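Local coordinates for protein GH127 beta-L-arabinofuranoside (Geobacillus stearothermophilus, PDB 4QK0) that probably hydrolyses beta-L-arabinofuranosides, acting as a family 127 glycoside hydrolase, at residues T334-R345 / N416-Y427; L436-D445 / K456-P464. All coordinates share one frame; numbering follows the deposited sequence.

In the fold
Interaction 1 pairs two helices of the catalytic domain and lies about 4 Å from the centre of the chain, whereas interaction 2 belongs to the beta-rich middle domain, about 20 Å from that centre. The two centres are 18 Å apart, and the contacts follow one another along the chain. They touch each other directly: Tyr427 O of interaction 1 packs 3.6 Å from His439 CD2 of interaction 2. A second tie runs through helix 354-365, which touches Val341 and Arg345 and offers Glu361 to the Tyr463 hydroxyl. In six-hairpin glycosidases catalysis takes place in the helical barrel, the module to which interaction 1 belongs.

Interaction 1 (T334-R345 / N416-Y427); sequences TCASIALVFWTR and NLARLIASIGHY
The hydroxyl of Tyr427 lies at the edge of the Phe342 ring, OH to CD1 3.3 Å, and is hydrogen-bonded to a water 2.7 Å from Tyr427 OH; that water accepts from Arg345 NH1. This cluster closes one end of a helix-helix contact in the (alpha/alpha)6 barrel characteristic of the catalytic domain. Segments 334-345 and 416-422 run roughly parallel, their axes 10.2 Å apart at closest and inclined by 30°.

Arg345 reaches across the Tyr427 ring because its CG is anti to the backbone N (chi1 -162°) and the chain stays extended to NE. Its CD comes 3.5 Å from Tyr427 CE2, and the guanidinium carbon stands over the ring face, 15° off the normal, as a cation-pi partner whose plane is tilted well away from that of the ring. His426 O sits over one face of the same guanidinium. The water and the tyrosine ring together probably limit how far the arginine head can swing.

Phe342 is held at a second side by Arg419, a buried arginine whose NH1 forms a salt bridge with Glu84. The guanidinium turns a face to the ring edge, with Arg419 NH2 3.5 Å from Phe342 CE2. Ile338, Val341 and Leu420 supply the aliphatic part of the interface. Val341 CG1 lies 4.0 Å from Leu420 CD1 and also touches the Tyr427 ring, while Leu420 CD2 meets Ile338 CG1, the two side chains lying side by side and pointing contrary ways. Toward the start of both helices, Cys335 SG lies against the Asn416 side chain and Cys335 also touches Cys412, with which it forms a disulfide in another structure of this protein but not here, and Ile338 CD1 packs against the backbone at 3.7 Å from Leu417 N.

Interaction 2 (L436-D445 / K456-P464); sequences LFVHLYVGSD and KIMQETNYP
Leu436 and Ile457 meet tip to tip, CD1 to CD1 at 3.6 Å, bridging the two sheets of the middle domain: strand 436-438 lies in one, the antiparallel hairpin of strands 444-450 and 453-461 in the other. Val438 CG1 rests on the amide nitrogen of Gln459. Where the chain turns between the sheets, Leu440 O accepts from Gln459 NE2 (3.1 Å, 159°), the donor lying in the carbonyl plane; Tyr429 OH binds the same nitrogen. Tyr441 sets its CB over the Tyr463 ring, a CH-pi contact of 3.7 Å to the centroid, while its own hydroxyl bonds Arg486 O. Val442 N donates to Gln459 OE1 at 3.1 Å, bent (138°) and from above the carbonyl plane, so probably weaker than the Leu440 bond. Replacing Gln459 by alanine would probably leave Leu440 O and Val442 N without these partners, and Tyr429 OH without its amide, so that 440-442 is less firmly fixed. Gly443 N shares a water with the carbonyl oxygens of Thr461 and Tyr463. Gln459 N donates to Ser444 O at 2.7 Å, nearly straight, and Ser444 N to Gln459 O, a hydrogen-bonded pair. Ser444 OG sits between the backbone N and carbonyl carbon (chi1 58°), folding back to Val442 O at 2.8 Å and also bonding Tyr429 OH. Opposite the selenomethionine Met458, in a non-hydrogen-bonded pair, Asp445 places CB 3.7 Å from Lys456 CE.

Interaction 1 (T334-R345 / N416-Y427)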
loop_
_atom_site.group_PDB
_atom_site.type_symbol
_atom_site.label_atom_id
_atom_site.label_comp_id
_atom_site.label_asym_id
_atom_site.label_seq_id
_atom_site.Cartn_x
_atom_site.Cartn_y
_atom_site.Cartn_z
ATOM N N THR A 334 14.290 3.110 11.517
ATOM C CA THR A 334 15.277 2.850 12.533
ATOM C C THR A 334 15.351 4.029 13.519
ATOM O O THR A 334 15.265 3.813 14.710
ATOM C CB THR A 334 16.669 2.572 11.881
ATOM O OG1 THR A 334 16.570 1.458 10.976
ATOM C CG2 THR A 334 17.679 2.225 12.939
ATOM N N CYS A 335 15.445 5.240 12.994
ATOM C CA CYS A 335 15.543 6.433 13.802
ATOM C C CYS A 335 14.326 6.646 14.727
ATOM O O CYS A 335 14.465 7.200 15.807
ATOM C CB CYS A 335 15.755 7.659 12.929
ATOM S SG CYS A 335 17.440 7.749 12.362
ATOM N N ALA A 336 13.153 6.162 14.329
ATOM C CA ALA A 336 11.965 6.359 15.146
ATOM C C ALA A 336 12.011 5.429 16.328
ATOM O O ALA A 336 11.521 5.776 17.389
ATOM C CB ALA A 336 10.698 6.114 14.354
ATOM N N SER A 337 12.550 4.231 16.133
ATOM C CA SER A 337 12.636 3.277 17.210
ATOM C C SER A 337 13.722 3.710 18.229
ATOM O O SER A 337 13.524 3.572 19.438
ATOM C CB SER A 337 12.902 1.881 16.692
ATOM O OG SER A 337 11.684 1.312 16.266
ATOM N N ILE A 338 14.816 4.291 17.729
ATOM C CA ILE A 338 15.805 4.904 18.568
ATOM C C ILE A 338 15.146 6.028 19.345
ATOM O O ILE A 338 15.338 6.181 20.554
ATOM C CB ILE A 338 16.962 5.435 17.714
ATOM C CG1 ILE A 338 17.721 4.282 17.057
ATOM C CG2 ILE A 338 17.883 6.313 18.532
ATOM C CD1 ILE A 338 18.729 4.765 16.022
ATOM N N ALA A 339 14.369 6.866 18.662
ATOM C CA ALA A 339 13.713 7.997 19.353
ATOM C C ALA A 339 12.742 7.496 20.434
ATOM O O ALA A 339 12.584 8.123 21.479
ATOM C CB ALA A 339 12.957 8.846 18.375
ATOM N N LEU A 340 12.118 6.348 20.203
ATOM C CA LEU A 340 11.238 5.806 21.221
ATOM C C LEU A 340 12.049 5.448 22.463
ATOM O O LEU A 340 11.625 5.657 23.585
ATOM C CB LEU A 340 10.500 4.620 20.691
ATOM C CG LEU A 340 9.574 3.807 21.581
ATOM C CD1 LEU A 340 8.491 4.688 22.196
ATOM C CD2 LEU A 340 8.950 2.688 20.769
ATOM N N VAL A 341 13.224 4.904 22.263
ATOM C CA VAL A 341 14.069 4.594 23.400
ATOM C C VAL A 341 14.367 5.875 24.225
ATOM O O VAL A 341 14.274 5.851 25.457
ATOM C CB VAL A 341 15.374 3.948 22.966
ATOM C CG1 VAL A 341 16.329 3.792 24.165
ATOM C CG2 VAL A 341 15.094 2.576 22.344
ATOM N N PHE A 342 14.728 6.954 23.552
ATOM C CA PHE A 342 15.003 8.224 24.238
ATOM C C PHE A 342 13.772 8.654 25.047
ATOM O O PHE A 342 13.905 9.103 26.182
ATOM C CB PHE A 342 15.368 9.374 23.303
ATOM C CG PHE A 342 16.587 9.145 22.437
ATOM C CD1 PHE A 342 17.646 8.347 22.853
ATOM C CD2 PHE A 342 16.676 9.759 21.195
ATOM C CE1 PHE A 342 18.770 8.166 22.038
ATOM C CE2 PHE A 342 17.815 9.591 20.373
ATOM C CZ PHE A 342 18.865 8.797 20.807
ATOM N N TRP A 343 12.603 8.554 24.444
ATOM C CA TRP A 343 11.373 8.952 25.094
ATOM C C TRP A 343 11.160 8.146 26.359
ATOM O O TRP A 343 10.877 8.726 27.410
ATOM C CB TRP A 343 10.215 8.742 24.173
ATOM C CG TRP A 343 8.936 9.252 24.680
ATOM C CD1 TRP A 343 8.746 10.202 25.645
ATOM C CD2 TRP A 343 7.630 8.915 24.200
ATOM N NE1 TRP A 343 7.415 10.460 25.788
ATOM C CE2 TRP A 343 6.703 9.703 24.910
ATOM C CE3 TRP A 343 7.159 8.053 23.209
ATOM C CZ2 TRP A 343 5.301 9.620 24.696
ATOM C CZ3 TRP A 343 5.773 7.967 22.990
ATOM C CH2 TRP A 343 4.862 8.754 23.719
ATOM N N THR A 344 11.357 6.837 26.288
ATOM C CA THR A 344 11.095 5.993 27.434
ATOM C C THR A 344 11.959 6.401 28.628
ATOM O O THR A 344 11.543 6.336 29.776
ATOM C CB THR A 344 11.347 4.496 27.152
ATOM O OG1 THR A 344 12.705 4.303 26.720
ATOM C CG2 THR A 344 10.407 3.990 26.053
ATOM N N ARG A 345 13.183 6.773 28.362
ATOM C CA ARG A 345 14.059 7.165 29.421
ATOM C C ARG A 345 13.524 8.394 30.174
ATOM O O ARG A 345 13.630 8.434 31.359
ATOM C CB ARG A 345 15.458 7.417 28.885
ATOM C CG ARG A 345 16.526 7.399 29.969
ATOM C CD ARG A 345 17.821 7.846 29.347
ATOM N NE ARG A 345 18.841 8.189 30.312
ATOM C CZ ARG A 345 20.024 8.692 29.979
ATOM N NH1 ARG A 345 20.344 8.901 28.701
ATOM N NH2 ARG A 345 20.897 8.984 30.925
ATOM N N ASN A 416 23.250 7.487 13.852
ATOM C CA ASN A 416 22.148 7.373 14.756
ATOM C C ASN A 416 22.225 6.080 15.537
ATOM O O ASN A 416 22.234 6.158 16.763
ATOM C CB ASN A 416 20.802 7.638 14.103
ATOM C CG ASN A 416 20.112 8.901 14.657
ATOM O OD1 ASN A 416 20.073 9.920 13.975
ATOM N ND2 ASN A 416 19.584 8.838 15.897
ATOM N N LEU A 417 22.292 4.899 14.922
ATOM C CA LEU A 417 22.401 3.674 15.748
ATOM C C LEU A 417 23.656 3.640 16.584
ATOM O O LEU A 417 23.637 3.188 17.695
ATOM C CB LEU A 417 22.399 2.403 14.955
ATOM C CG LEU A 417 21.093 1.626 14.876
ATOM C CD1 LEU A 417 21.319 0.471 13.906
ATOM C CD2 LEU A 417 20.602 1.089 16.215
ATOM N N ALA A 418 24.740 4.107 16.031
ATOM C CA ALA A 418 25.992 4.175 16.772
ATOM C C ALA A 418 25.836 4.924 18.095
ATOM O O ALA A 418 26.356 4.466 19.100
ATOM C CB ALA A 418 27.056 4.864 15.948
ATOM N N ARG A 419 25.187 6.096 18.087
ATOM C CA ARG A 419 25.120 6.887 19.323
ATOM C C ARG A 419 24.289 6.200 20.366
ATOM O O ARG A 419 24.646 6.254 21.536
ATOM C CB ARG A 419 24.687 8.323 19.106
ATOM C CG ARG A 419 23.264 8.538 18.665
ATOM C CD ARG A 419 23.033 10.029 18.470
ATOM N NE ARG A 419 21.669 10.303 18.075
ATOM C CZ ARG A 419 20.925 11.303 18.522
ATOM N NH1 ARG A 419 21.387 12.160 19.436
ATOM N NH2 ARG A 419 19.683 11.439 18.061
ATOM N N LEU A 420 23.250 5.474 19.967
ATOM C CA LEU A 420 22.505 4.693 20.943
ATOM C C LEU A 420 23.278 3.491 21.514
ATOM O O LEU A 420 23.354 3.265 22.757
ATOM C CB LEU A 420 21.198 4.195 20.345
ATOM C CG LEU A 420 20.389 3.277 21.257
ATOM C CD1 LEU A 420 19.989 4.024 22.520
ATOM C CD2 LEU A 420 19.137 2.801 20.560
ATOM N N ILE A 421 23.834 2.678 20.620
ATOM C CA ILE A 421 24.509 1.461 21.032
ATOM C C ILE A 421 25.664 1.834 21.926
ATOM O O ILE A 421 25.917 1.177 22.938
ATOM C CB ILE A 421 25.013 0.679 19.792
ATOM C CG1 ILE A 421 23.836 -0.061 19.125
ATOM C CG2 ILE A 421 26.067 -0.336 20.171
ATOM C CD1 ILE A 421 24.174 -0.653 17.786
ATOM N N ALA A 422 26.402 2.870 21.533
ATOM C CA ALA A 422 27.606 3.264 22.284
ATOM C C ALA A 422 27.263 3.768 23.687
ATOM O O ALA A 422 28.092 3.697 24.584
ATOM C CB ALA A 422 28.412 4.316 21.535
ATOM N N SER A 423 26.038 4.253 23.868
ATOM C CA SER A 423 25.616 4.764 25.152
ATOM C C SER A 423 24.707 3.802 25.884
ATOM O O SER A 423 24.005 4.212 26.787
ATOM C CB SER A 423 24.914 6.129 24.960
ATOM O OG SER A 423 23.750 6.003 24.174
ATOM N N ILE A 424 24.666 2.547 25.466
ATOM C CA ILE A 424 23.730 1.621 26.047
ATOM C C ILE A 424 23.873 1.576 27.573
ATOM O O ILE A 424 22.885 1.375 28.299
ATOM C CB ILE A 424 23.858 0.208 25.420
ATOM C CG1 ILE A 424 22.835 -0.769 25.983
ATOM C CG2 ILE A 424 25.192 -0.405 25.669
ATOM C CD1 ILE A 424 21.439 -0.460 25.519
ATOM N N GLY A 425 25.088 1.751 28.058
ATOM C CA GLY A 425 25.361 1.717 29.482
ATOM C C GLY A 425 24.572 2.715 30.288
ATOM O O GLY A 425 24.229 2.448 31.430
ATOM N N HIS A 426 24.207 3.824 29.667
ATOM C CA HIS A 426 23.447 4.878 30.323
ATOM C C HIS A 426 21.987 4.492 30.547
ATOM O O HIS A 426 21.296 5.205 31.229
ATOM C CB HIS A 426 23.368 6.126 29.479
ATOM C CG HIS A 426 24.669 6.778 29.184
ATOM N ND1 HIS A 426 25.854 6.085 29.221
ATOM C CD2 HIS A 426 24.978 8.033 28.766
ATOM C CE1 HIS A 426 26.842 6.887 28.885
ATOM N NE2 HIS A 426 26.337 8.074 28.605
ATOM N N TYR A 427 21.502 3.392 29.962
ATOM C CA TYR A 427 20.092 3.029 30.099
ATOM C C TYR A 427 19.848 1.888 31.083
ATOM O O TYR A 427 18.707 1.542 31.359
ATOM C CB TYR A 427 19.476 2.655 28.705
ATOM C CG TYR A 427 19.502 3.799 27.733
ATOM C CD1 TYR A 427 20.693 4.170 27.094
ATOM C CD2 TYR A 427 18.379 4.564 27.495
ATOM C CE1 TYR A 427 20.751 5.258 26.223
ATOM C CE2 TYR A 427 18.426 5.650 26.630
ATOM C CZ TYR A 427 19.614 5.976 25.993
ATOM O OH TYR A 427 19.671 7.031 25.132
HETATM O O HOH W 1 18.781 9.446 26.052
#

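Interaction 2 (L436-D445 / K456-P464)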
loop_
_atom_site.group_PDB
_atom_site.type_symbol
_atom_site.label_atom_id
_atom_site.label_comp_id
_atom_site.label_asym_id
_atom_site.label_seq_id
_atom_site.Cartn_x
_atom_site.Cartn_y
_atom_site.Cartn_z
ATOM N N LEU A 436 18.207 2.815 43.988
ATOM C CA LEU A 436 18.931 2.437 42.763
ATOM C C LEU A 436 18.023 1.474 41.942
ATOM O O LEU A 436 17.597 0.418 42.442
ATOM C CB LEU A 436 20.261 1.797 43.100
ATOM C CG LEU A 436 21.341 1.618 42.017
ATOM C CD1 LEU A 436 21.347 0.226 41.485
ATOM C CD2 LEU A 436 21.258 2.601 40.869
ATOM N N PHE A 437 17.655 1.907 40.735
ATOM C CA PHE A 437 16.741 1.155 39.824
ATOM C C PHE A 437 17.541 0.397 38.776
ATOM O O PHE A 437 18.479 0.958 38.222
ATOM C CB PHE A 437 15.753 2.076 39.113
ATOM C CG PHE A 437 14.742 2.686 40.030
ATOM C CD1 PHE A 437 13.635 1.988 40.395
ATOM C CD2 PHE A 437 14.961 3.929 40.580
ATOM C CE1 PHE A 437 12.726 2.527 41.270
ATOM C CE2 PHE A 437 14.053 4.504 41.449
ATOM C CZ PHE A 437 12.933 3.791 41.809
ATOM N N VAL A 438 17.208 -0.886 38.592
ATOM C CA VAL A 438 17.730 -1.704 37.498
ATOM C C VAL A 438 16.627 -1.810 36.423
ATOM O O VAL A 438 15.573 -2.417 36.662
ATOM C CB VAL A 438 18.130 -3.094 37.988
ATOM C CG1 VAL A 438 18.844 -3.863 36.889
ATOM C CG2 VAL A 438 19.085 -2.951 39.165
ATOM N N HIS A 439 16.855 -1.167 35.277
ATOM C CA HIS A 439 15.892 -1.203 34.171
ATOM C C HIS A 439 16.133 -2.385 33.229
ATOM O O HIS A 439 15.192 -3.088 32.862
ATOM C CB HIS A 439 16.002 0.021 33.303
ATOM C CG HIS A 439 15.708 1.283 34.004
ATOM N ND1 HIS A 439 14.717 1.393 34.954
ATOM C CD2 HIS A 439 16.281 2.500 33.901
ATOM C CE1 HIS A 439 14.695 2.627 35.405
ATOM N NE2 HIS A 439 15.623 3.323 34.769
ATOM N N LEU A 440 17.398 -2.599 32.858
ATOM C CA LEU A 440 17.776 -3.646 31.878
ATOM C C LEU A 440 18.677 -4.699 32.511
ATOM O O LEU A 440 19.452 -4.422 33.472
ATOM C CB LEU A 440 18.516 -3.008 30.725
ATOM C CG LEU A 440 17.799 -1.842 29.990
ATOM C CD1 LEU A 440 18.639 -1.246 28.893
ATOM C CD2 LEU A 440 16.500 -2.291 29.404
ATOM N N TYR A 441 18.494 -5.923 32.041
ATOM C CA TYR A 441 19.226 -7.046 32.546
ATOM C C TYR A 441 20.356 -7.375 31.544
ATOM O O TYR A 441 20.163 -7.955 30.508
ATOM C CB TYR A 441 18.294 -8.207 32.843
ATOM C CG TYR A 441 17.393 -7.832 33.986
ATOM C CD1 TYR A 441 17.903 -7.655 35.254
ATOM C CD2 TYR A 441 16.048 -7.572 33.793
ATOM C CE1 TYR A 441 17.089 -7.250 36.308
ATOM C CE2 TYR A 441 15.230 -7.154 34.842
ATOM C CZ TYR A 441 15.772 -7.023 36.112
ATOM O OH TYR A 441 14.995 -6.590 37.147
ATOM N N VAL A 442 21.522 -6.879 31.894
ATOM C CA VAL A 442 22.675 -6.801 31.026
ATOM C C VAL A 442 23.858 -7.008 31.942
ATOM O O VAL A 442 23.977 -6.298 32.942
ATOM C CB VAL A 442 22.840 -5.397 30.412
ATOM C CG1 VAL A 442 24.100 -5.352 29.565
ATOM C CG2 VAL A 442 21.639 -5.025 29.566
ATOM N N GLY A 443 24.689 -7.983 31.611
ATOM C CA GLY A 443 25.943 -8.226 32.305
ATOM C C GLY A 443 26.725 -6.924 32.395
ATOM O O GLY A 443 27.046 -6.326 31.388
ATOM N N SER A 444 26.965 -6.452 33.614
ATOM C CA SER A 444 27.540 -5.125 33.836
ATOM C C SER A 444 27.839 -4.860 35.306
ATOM O O SER A 444 27.423 -5.612 36.187
ATOM C CB SER A 444 26.556 -4.069 33.405
ATOM O OG SER A 444 25.339 -4.208 34.132
ATOM N N ASP A 445 28.563 -3.779 35.552
ATOM C CA ASP A 445 28.653 -3.257 36.893
ATOM C C ASP A 445 28.607 -1.755 36.961
ATOM O O ASP A 445 28.834 -1.027 35.978
ATOM C CB ASP A 445 29.820 -3.842 37.675
ATOM C CG ASP A 445 31.120 -3.680 36.979
ATOM O OD1 ASP A 445 31.478 -2.520 36.725
ATOM O OD2 ASP A 445 31.763 -4.703 36.697
ATOM N N LYS A 456 28.917 -0.687 45.049
ATOM C CA LYS A 456 29.256 -1.384 43.854
ATOM C C LYS A 456 28.190 -2.472 43.610
ATOM O O LYS A 456 27.880 -3.295 44.479
ATOM C CB LYS A 456 30.647 -1.981 43.996
ATOM C CG LYS A 456 31.384 -2.146 42.691
ATOM C CD LYS A 456 31.152 -3.528 42.117
ATOM C CE LYS A 456 31.844 -3.726 40.768
ATOM N NZ LYS A 456 33.198 -4.348 40.876
ATOM N N ILE A 457 27.646 -2.473 42.400
ATOM C CA ILE A 457 26.666 -3.488 41.990
ATOM C C ILE A 457 27.083 -4.188 40.706
ATOM O O ILE A 457 27.502 -3.545 39.763
ATOM C CB ILE A 457 25.293 -2.859 41.885
ATOM C CG1 ILE A 457 24.827 -2.593 43.298
ATOM C CG2 ILE A 457 24.315 -3.813 41.196
ATOM C CD1 ILE A 457 23.671 -1.671 43.406
HETATM N N MSE A 458 27.049 -5.509 40.726
HETATM C CA MSE A 458 27.469 -6.342 39.609
HETATM C C MSE A 458 26.260 -7.131 39.168
HETATM O O MSE A 458 25.549 -7.690 40.018
HETATM C CB MSE A 458 28.494 -7.330 40.132
HETATM C CG MSE A 458 29.783 -7.428 39.344
HETATM SE SE MSE A 458 31.186 -8.239 40.410
HETATM C CE MSE A 458 31.047 -7.175 42.073
ATOM N N GLN A 459 26.018 -7.183 37.851
ATOM C CA GLN A 459 25.014 -8.101 37.242
ATOM C C GLN A 459 25.710 -9.165 36.436
ATOM O O GLN A 459 26.467 -8.820 35.533
ATOM C CB GLN A 459 24.172 -7.381 36.217
ATOM C CG GLN A 459 22.902 -6.798 36.687
ATOM C CD GLN A 459 21.983 -6.422 35.552
ATOM O OE1 GLN A 459 21.377 -7.286 34.914
ATOM N NE2 GLN A 459 21.874 -5.149 35.301
ATOM N N GLU A 460 25.411 -10.431 36.692
ATOM C CA GLU A 460 25.881 -11.531 35.837
ATOM C C GLU A 460 24.651 -12.244 35.295
ATOM O O GLU A 460 23.777 -12.633 36.056
ATOM C CB GLU A 460 26.745 -12.533 36.611
ATOM C CG GLU A 460 27.967 -11.886 37.274
ATOM C CD GLU A 460 28.808 -12.868 38.106
ATOM O OE1 GLU A 460 28.363 -13.323 39.191
ATOM O OE2 GLU A 460 29.931 -13.171 37.665
ATOM N N THR A 461 24.587 -12.407 33.994
ATOM C CA THR A 461 23.385 -12.975 33.365
ATOM C C THR A 461 23.673 -13.260 31.903
ATOM O O THR A 461 24.489 -12.546 31.299
ATOM C CB THR A 461 22.182 -12.005 33.440
ATOM O OG1 THR A 461 21.005 -12.654 32.932
ATOM C CG2 THR A 461 22.466 -10.726 32.713
ATOM N N ASN A 462 23.040 -14.299 31.369
ATOM C CA ASN A 462 23.080 -14.571 29.908
ATOM C C ASN A 462 21.849 -14.016 29.175
ATOM O O ASN A 462 21.617 -14.356 28.027
ATOM C CB ASN A 462 23.180 -16.069 29.600
ATOM C CG ASN A 462 24.419 -16.721 30.201
ATOM O OD1 ASN A 462 24.334 -17.832 30.730
ATOM N ND2 ASN A 462 25.559 -16.027 30.161
ATOM N N TYR A 463 21.080 -13.156 29.845
ATOM C CA TYR A 463 20.015 -12.410 29.218
ATOM C C TYR A 463 20.589 -11.750 27.979
ATOM O O TYR A 463 21.710 -11.227 28.013
ATOM C CB TYR A 463 19.539 -11.384 30.188
ATOM C CG TYR A 463 18.124 -10.806 30.048
ATOM C CD1 TYR A 463 17.865 -9.725 29.224
ATOM C CD2 TYR A 463 17.114 -11.220 30.911
ATOM C CE1 TYR A 463 16.616 -9.158 29.195
ATOM C CE2 TYR A 463 15.878 -10.631 30.890
ATOM C CZ TYR A 463 15.630 -9.614 30.045
ATOM O OH TYR A 463 14.368 -9.054 30.028
ATOM N N PRO A 464 19.825 -11.759 26.860
ATOM C CA PRO A 464 18.426 -12.137 26.765
ATOM C C PRO A 464 18.138 -13.582 26.503
ATOM O O PRO A 464 16.958 -13.948 26.375
ATOM C CB PRO A 464 17.947 -11.307 25.586
ATOM C CG PRO A 464 19.121 -11.262 24.700
ATOM C CD PRO A 464 20.311 -11.172 25.616
HETATM O O HOH W 2 20.889 -8.227 27.923
HETATM O O HOH W 3 24.191 -10.364 29.710
#